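Local coordinates for beta-mannosidase (PDB 4UOJ), which probably hydrolyses terminal, non-reducing beta-linked mannose residues from oligosaccharides, at residues F898-A903 with K912-T917; L226-T231 with L340-R345. All coordinates share one frame; numbering follows the deposited sequence.

Contact 1. Residues F898-A903 with K912-T917. With CD (cadmium ion), chain B.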
loop_
_atom_site.group_PDB
_atom_site.type_symbol
_atom_site.label_atom_id
_atom_site.label_comp_id
_atom_site.label_asym_id
_atom_site.label_seq_id
_atom_site.Cartn_x
_atom_site.Cartn_y
_atom_site.Cartn_z
ATOM N N PHE A 898 2.626 15.307 -11.944
ATOM C CA PHE A 898 1.224 15.093 -12.349
ATOM C C PHE A 898 0.489 16.413 -12.515
ATOM O O PHE A 898 0.805 17.409 -11.838
ATOM C CB PHE A 898 0.463 14.184 -11.343
ATOM C CG PHE A 898 0.682 14.539 -9.897
ATOM C CD1 PHE A 898 -0.101 15.505 -9.276
ATOM C CD2 PHE A 898 1.669 13.909 -9.159
ATOM C CE1 PHE A 898 0.113 15.849 -7.940
ATOM C CE2 PHE A 898 1.887 14.247 -7.823
ATOM C CZ PHE A 898 1.106 15.223 -7.223
ATOM N N PHE A 899 -0.457 16.407 -13.427
ATOM C CA PHE A 899 -1.349 17.509 -13.694
ATOM C C PHE A 899 -2.404 17.653 -12.617
ATOM O O PHE A 899 -2.733 16.709 -11.948
ATOM C CB PHE A 899 -1.997 17.330 -15.073
ATOM C CG PHE A 899 -1.029 17.425 -16.195
ATOM C CD1 PHE A 899 -0.596 18.641 -16.639
ATOM C CD2 PHE A 899 -0.536 16.293 -16.775
ATOM C CE1 PHE A 899 0.314 18.734 -17.643
ATOM C CE2 PHE A 899 0.383 16.365 -17.779
ATOM C CZ PHE A 899 0.806 17.587 -18.221
ATOM N N ASP A 900 -2.926 18.857 -12.461
ATOM C CA ASP A 900 -3.992 19.106 -11.490
ATOM C C ASP A 900 -5.367 18.559 -11.858
ATOM O O ASP A 900 -6.245 18.512 -11.031
ATOM C CB ASP A 900 -4.013 20.554 -10.951
ATOM C CG ASP A 900 -4.654 21.545 -11.866
ATOM O OD1 ASP A 900 -5.566 21.226 -12.627
ATOM O OD2 ASP A 900 -4.245 22.698 -11.808
ATOM N N ASP A 901 -5.530 18.202 -13.117
ATOM C CA ASP A 901 -6.649 17.458 -13.599
ATOM C C ASP A 901 -6.255 16.853 -14.918
ATOM O O ASP A 901 -5.318 17.275 -15.501
ATOM C CB ASP A 901 -7.889 18.334 -13.756
ATOM C CG ASP A 901 -9.155 17.543 -13.738
ATOM O OD1 ASP A 901 -9.201 16.445 -13.192
ATOM O OD2 ASP A 901 -10.122 18.023 -14.279
ATOM N N ASN A 902 -6.970 15.842 -15.341
ATOM C CA ASN A 902 -6.764 15.166 -16.613
ATOM C C ASN A 902 -7.964 14.255 -16.885
ATOM O O ASN A 902 -8.736 13.970 -15.970
ATOM C CB ASN A 902 -5.433 14.384 -16.642
ATOM C CG ASN A 902 -4.641 14.529 -17.928
ATOM O OD1 ASN A 902 -5.119 15.036 -18.936
ATOM N ND2 ASN A 902 -3.410 14.065 -17.907
ATOM N N ALA A 903 -8.110 13.810 -18.141
ATOM C CA ALA A 903 -9.216 12.955 -18.589
ATOM C C ALA A 903 -10.569 13.591 -18.226
ATOM O O ALA A 903 -11.368 13.024 -17.497
ATOM C CB ALA A 903 -9.074 11.533 -18.024
ATOM N N LYS A 912 -9.811 26.118 -20.002
ATOM C CA LYS A 912 -9.456 25.308 -18.855
ATOM C C LYS A 912 -7.981 25.515 -18.531
ATOM O O LYS A 912 -7.132 25.351 -19.390
ATOM C CB LYS A 912 -9.766 23.831 -19.178
ATOM C CG LYS A 912 -9.283 22.789 -18.178
ATOM C CD LYS A 912 -10.345 22.424 -17.159
ATOM C CE LYS A 912 -9.916 21.247 -16.308
ATOM N NZ LYS A 912 -10.738 21.141 -15.078
ATOM N N GLU A 913 -7.698 25.891 -17.287
ATOM C CA GLU A 913 -6.349 26.078 -16.768
ATOM C C GLU A 913 -5.934 24.801 -16.011
ATOM O O GLU A 913 -6.651 24.336 -15.128
ATOM C CB GLU A 913 -6.303 27.281 -15.838
ATOM C CG GLU A 913 -6.183 28.602 -16.559
ATOM C CD GLU A 913 -6.265 29.819 -15.680
ATOM O OE1 GLU A 913 -5.944 29.711 -14.483
ATOM O OE2 GLU A 913 -6.658 30.880 -16.197
ATOM N N VAL A 914 -4.801 24.204 -16.400
ATOM C CA VAL A 914 -4.297 22.983 -15.765
ATOM C C VAL A 914 -2.854 23.196 -15.295
ATOM O O VAL A 914 -1.946 23.422 -16.100
ATOM C CB VAL A 914 -4.420 21.732 -16.683
ATOM C CG1 VAL A 914 -3.916 20.495 -15.977
ATOM C CG2 VAL A 914 -5.852 21.512 -17.167
ATOM N N GLY A 915 -2.661 23.138 -13.989
ATOM C CA GLY A 915 -1.338 23.232 -13.367
ATOM C C GLY A 915 -0.654 21.877 -13.293
ATOM O O GLY A 915 -1.289 20.838 -13.517
ATOM N N PHE A 916 0.647 21.883 -12.977
ATOM C CA PHE A 916 1.436 20.666 -12.857
ATOM C C PHE A 916 2.291 20.706 -11.591
ATOM O O PHE A 916 3.004 21.670 -11.368
ATOM C CB PHE A 916 2.314 20.490 -14.108
ATOM C CG PHE A 916 3.029 19.157 -14.240
ATOM C CD1 PHE A 916 2.400 18.064 -14.831
ATOM C CD2 PHE A 916 4.342 19.008 -13.821
ATOM C CE1 PHE A 916 3.063 16.848 -14.982
ATOM C CE2 PHE A 916 5.022 17.790 -13.980
ATOM C CZ PHE A 916 4.376 16.718 -14.558
ATOM N N THR A 917 2.224 19.635 -10.785
ATOM C CA THR A 917 3.072 19.451 -9.614
ATOM C C THR A 917 4.396 18.879 -10.117
ATOM O O THR A 917 4.454 17.718 -10.474
ATOM C CB THR A 917 2.377 18.572 -8.568
ATOM O OG1 THR A 917 1.159 19.206 -8.168
ATOM C CG2 THR A 917 3.250 18.325 -7.366
HETATM CD CD CD B . -4.894 31.689 -14.383
HETATM O O HOH W 1 -1.088 19.195 -9.660
HETATM O O HOH W 2 -5.665 25.014 -12.315
HETATM O O HOH W 3 -7.819 22.095 -13.804
#
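Where backbone pairing would otherwise continue between the strands, the carboxylate of Asp-900 accepts the N-H of Gly-915, with OD2 2.7 Å from that N. This closes an antiparallel ladder in the C-terminal Ig-fold domain, where strand 895-899 forms an edge of its sheet and strand 911-921 is its neighbour. The N-H arrives from above the carboxylate plane, 68° out of it. The first torsion of Asp-900 (chi1 80°) sets CG between its backbone N and carbonyl carbon, which turns the group back toward the strand. Its own N reaches Gly-915 O at 2.8 Å, so the Asp-900 backbone and side chain together grip both polar backbone atoms of one residue.

The preceding pair, Phe-899 with Phe-916, is non-hydrogen-bonded and has its CA atoms 4.3 Å apart. Phe-916 presents its CD1 edge over the centre of the Phe-899 ring, a T-shaped stack with centroids 4.8 Å apart and planes at 68°; Val-914 CG1 adds an apolar contact at Phe-899 CB. With an alanine here, the Phe-916 edge would probably lose the aromatic face it points at, and a gap is likely to open where the Phe-899 ring had been, although the CB contact to Val-914 could remain. On the opposite sheet face, Thr-917 CB sits over the Phe-898 ring in a CH-pi contact, 4.0 Å from its centroid.

Beyond the ladder, Asp-901 joins helix 728-736 through an OD1 salt bridge to Arg-735. Glu-913 chelates a cadmium ion with both carboxylate oxygens. The other oxygen of Asp-901, OD2, offers its anti lone pair to Lys-912 NZ at 3.3 Å.

Contact 2. Residues L226-T231 with L340-R345. With NAG (2-acetamido-2-deoxy-beta-D-glucopyranose), chain S.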
loop_
_atom_site.group_PDB
_atom_site.type_symbol
_atom_site.label_atom_id
_atom_site.label_comp_id
_atom_site.label_asym_id
_atom_site.label_seq_id
_atom_site.Cartn_x
_atom_site.Cartn_y
_atom_site.Cartn_z
ATOM N N LEU A 226 24.628 1.598 27.303
ATOM C CA LEU A 226 23.960 0.480 26.617
ATOM C C LEU A 226 23.603 0.857 25.156
ATOM O O LEU A 226 23.645 2.032 24.781
ATOM C CB LEU A 226 22.686 0.041 27.370
ATOM C CG LEU A 226 22.817 -0.370 28.851
ATOM C CD1 LEU A 226 21.454 -0.728 29.423
ATOM C CD2 LEU A 226 23.777 -1.536 29.057
ATOM N N TYR A 227 23.266 -0.150 24.346
ATOM C CA TYR A 227 22.875 0.031 22.964
ATOM C C TYR A 227 21.398 -0.324 22.761
ATOM O O TYR A 227 20.964 -1.390 23.149
ATOM C CB TYR A 227 23.772 -0.781 22.007
ATOM C CG TYR A 227 23.278 -0.727 20.571
ATOM C CD1 TYR A 227 23.515 0.388 19.772
ATOM C CD2 TYR A 227 22.510 -1.759 20.037
ATOM C CE1 TYR A 227 23.027 0.462 18.472
ATOM C CE2 TYR A 227 22.010 -1.690 18.740
ATOM C CZ TYR A 227 22.275 -0.579 17.960
ATOM O OH TYR A 227 21.781 -0.505 16.684
ATOM N N SER A 228 20.656 0.570 22.094
ATOM C CA SER A 228 19.236 0.432 21.812
ATOM C C SER A 228 19.001 -0.412 20.562
ATOM O O SER A 228 19.393 -0.024 19.452
ATOM C CB SER A 228 18.594 1.810 21.663
ATOM O OG SER A 228 17.247 1.718 21.264
ATOM N N LEU A 229 18.356 -1.573 20.751
ATOM C CA LEU A 229 18.013 -2.485 19.665
ATOM C C LEU A 229 16.685 -2.102 19.043
ATOM O O LEU A 229 16.570 -1.962 17.828
ATOM C CB LEU A 229 17.910 -3.930 20.176
ATOM C CG LEU A 229 19.179 -4.748 20.361
ATOM C CD1 LEU A 229 18.842 -6.039 21.072
ATOM C CD2 LEU A 229 19.836 -5.067 19.020
ATOM N N ASN A 230 15.665 -1.984 19.885
ATOM C CA ASN A 230 14.286 -1.732 19.459
ATOM C C ASN A 230 13.523 -1.054 20.593
ATOM O O ASN A 230 13.815 -1.287 21.766
ATOM C CB ASN A 230 13.607 -3.059 19.065
ATOM C CG ASN A 230 12.359 -2.904 18.238
ATOM O OD1 ASN A 230 12.057 -1.835 17.712
ATOM N ND2 ASN A 230 11.615 -3.986 18.101
ATOM N N THR A 231 12.599 -0.175 20.254
ATOM C CA THR A 231 11.799 0.494 21.240
ATOM C C THR A 231 10.330 0.399 20.899
ATOM O O THR A 231 9.939 0.709 19.823
ATOM C CB THR A 231 12.213 1.947 21.360
ATOM O OG1 THR A 231 13.553 2.002 21.825
ATOM C CG2 THR A 231 11.359 2.633 22.357
ATOM N N LEU A 340 21.041 4.418 28.880
ATOM C CA LEU A 340 20.282 4.090 27.690
ATOM C C LEU A 340 19.344 5.216 27.371
ATOM O O LEU A 340 18.605 5.667 28.212
ATOM C CB LEU A 340 19.489 2.814 27.896
ATOM C CG LEU A 340 18.734 2.194 26.722
ATOM C CD1 LEU A 340 19.649 1.932 25.530
ATOM C CD2 LEU A 340 18.053 0.931 27.171
ATOM N N VAL A 341 19.360 5.660 26.132
ATOM C CA VAL A 341 18.495 6.745 25.663
ATOM C C VAL A 341 17.879 6.341 24.320
ATOM O O VAL A 341 18.598 5.981 23.390
ATOM C CB VAL A 341 19.264 8.092 25.570
ATOM C CG1 VAL A 341 18.358 9.218 25.089
ATOM C CG2 VAL A 341 19.905 8.472 26.908
ATOM N N SER A 342 16.547 6.377 24.225
ATOM C CA SER A 342 15.833 6.073 22.968
ATOM C C SER A 342 14.817 7.154 22.610
ATOM O O SER A 342 14.063 7.613 23.472
ATOM C CB SER A 342 15.145 4.714 23.031
ATOM O OG SER A 342 14.605 4.386 21.760
ATOM N N GLN A 343 14.776 7.523 21.339
ATOM C CA GLN A 343 13.844 8.520 20.859
ATOM C C GLN A 343 12.937 8.036 19.728
ATOM O O GLN A 343 13.361 7.393 18.806
ATOM C CB GLN A 343 14.584 9.751 20.386
ATOM C CG GLN A 343 13.678 10.944 20.348
ATOM C CD GLN A 343 13.691 11.668 19.030
ATOM O OE1 GLN A 343 14.536 12.537 18.807
ATOM N NE2 GLN A 343 12.732 11.340 18.155
ATOM N N ARG A 344 11.678 8.407 19.811
ATOM C CA ARG A 344 10.676 8.079 18.790
ATOM C C ARG A 344 9.729 9.254 18.609
ATOM O O ARG A 344 9.494 10.004 19.540
ATOM C CB ARG A 344 9.867 6.818 19.149
ATOM C CG ARG A 344 10.643 5.501 19.144
ATOM C CD ARG A 344 11.141 5.095 17.772
ATOM N NE ARG A 344 11.840 3.796 17.780
ATOM C CZ ARG A 344 13.139 3.640 18.027
ATOM N NH1 ARG A 344 13.885 4.688 18.327
ATOM N NH2 ARG A 344 13.692 2.438 17.997
ATOM N N ARG A 345 9.190 9.410 17.400
ATOM C CA ARG A 345 8.164 10.393 17.104
ATOM C C ARG A 345 6.813 9.640 17.147
ATOM O O ARG A 345 6.620 8.617 16.478
ATOM C CB ARG A 345 8.418 11.073 15.753
ATOM C CG ARG A 345 7.531 12.295 15.529
ATOM C CD ARG A 345 7.901 13.071 14.287
ATOM N NE ARG A 345 7.623 12.306 13.088
ATOM C CZ ARG A 345 7.832 12.743 11.857
ATOM N NH1 ARG A 345 8.311 13.959 11.658
ATOM N NH2 ARG A 345 7.542 11.969 10.823
HETATM C C1 NAG S . 11.838 14.979 16.467
HETATM C C2 NAG S . 12.808 16.051 15.991
HETATM C C3 NAG S . 13.070 15.899 14.502
HETATM C C4 NAG S . 13.465 14.464 14.164
HETATM C C5 NAG S . 12.457 13.474 14.724
HETATM C C6 NAG S . 12.918 12.038 14.447
HETATM C C7 NAG S . 12.460 17.992 17.396
HETATM C C8 NAG S . 11.859 19.365 17.525
HETATM N N2 NAG S . 12.239 17.368 16.227
HETATM O O3 NAG S . 14.123 16.814 14.143
HETATM O O4 NAG S . 13.534 14.319 12.738
HETATM O O5 NAG S . 12.352 13.680 16.137
HETATM O O6 NAG S . 11.936 11.135 14.977
HETATM O O7 NAG S . 13.101 17.468 18.324
HETATM O O HOH W 4 22.011 4.573 24.415
HETATM O O HOH W 5 13.492 -0.018 16.122
HETATM O O HOH W 6 11.026 1.266 16.641
#
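In the Ig-like beta-sandwich of the family 2 hydrolase, Thr-231 and Ser-342 join edge strands of two different sheets. Strands 227-231 and 340-345 run in broadly the same direction, with axes 6.9 Å apart at closest approach and crossing at -41°. No backbone hydrogen bond links the two segments; side chains and water bridge them instead.

Thr-231 OG1 and Ser-342 OG are 2.6 Å apart in a hydrogen bond that either hydroxyl could donate. With its OG opposite the backbone N (chi1 -173°), Ser-342 extends toward the threonine. Next to this bond, the Arg-344 chain bends at chi2 (-66°) and lays one guanidinium face over Thr-231 CB, 3.7 Å from NH2. The group's rotation is fixed from its own strand, since NH1 donates to Gln-343 O at 2.8 Å, nearly within the guanidinium plane. NE donates to a water; another accepts weakly from NH2 and donates to Asn-230 OD1, whose ND2 binds Tyr-470 O.

At the other end the side-chain contact is mainly apolar, Leu-340 CD1 lying 4.0 Å from both Leu-226 CB and Ser-228 CB, and a water bridges Leu-226 O and, weakly, Val-341 N. Edge strands 227-237 and 340-346 of opposing sheets thus meet through side chains, consistent with a family 2 Ig-like beta-sandwich.

From the N terminus, contact 2 comes first: after residues 226-231 the chain runs through 108 residues, rich in strand and without helix, before 340-345 closes the sandwich. The chain then builds the parallel-stranded catalytic barrel expected of this family and a further Ig-like domain. Contact 1 follows in series, closing only eight residues between neighbouring strands of the last domain. The loops therefore neither nest nor cross, and their centres lie 45 Å apart, with nearest atoms about 19 Å apart. Both domains lean on the intervening barrel region: Asn-230 reaches helix 458-475, whereas Phe-898 touches helix 401-413 and also helix 728-736.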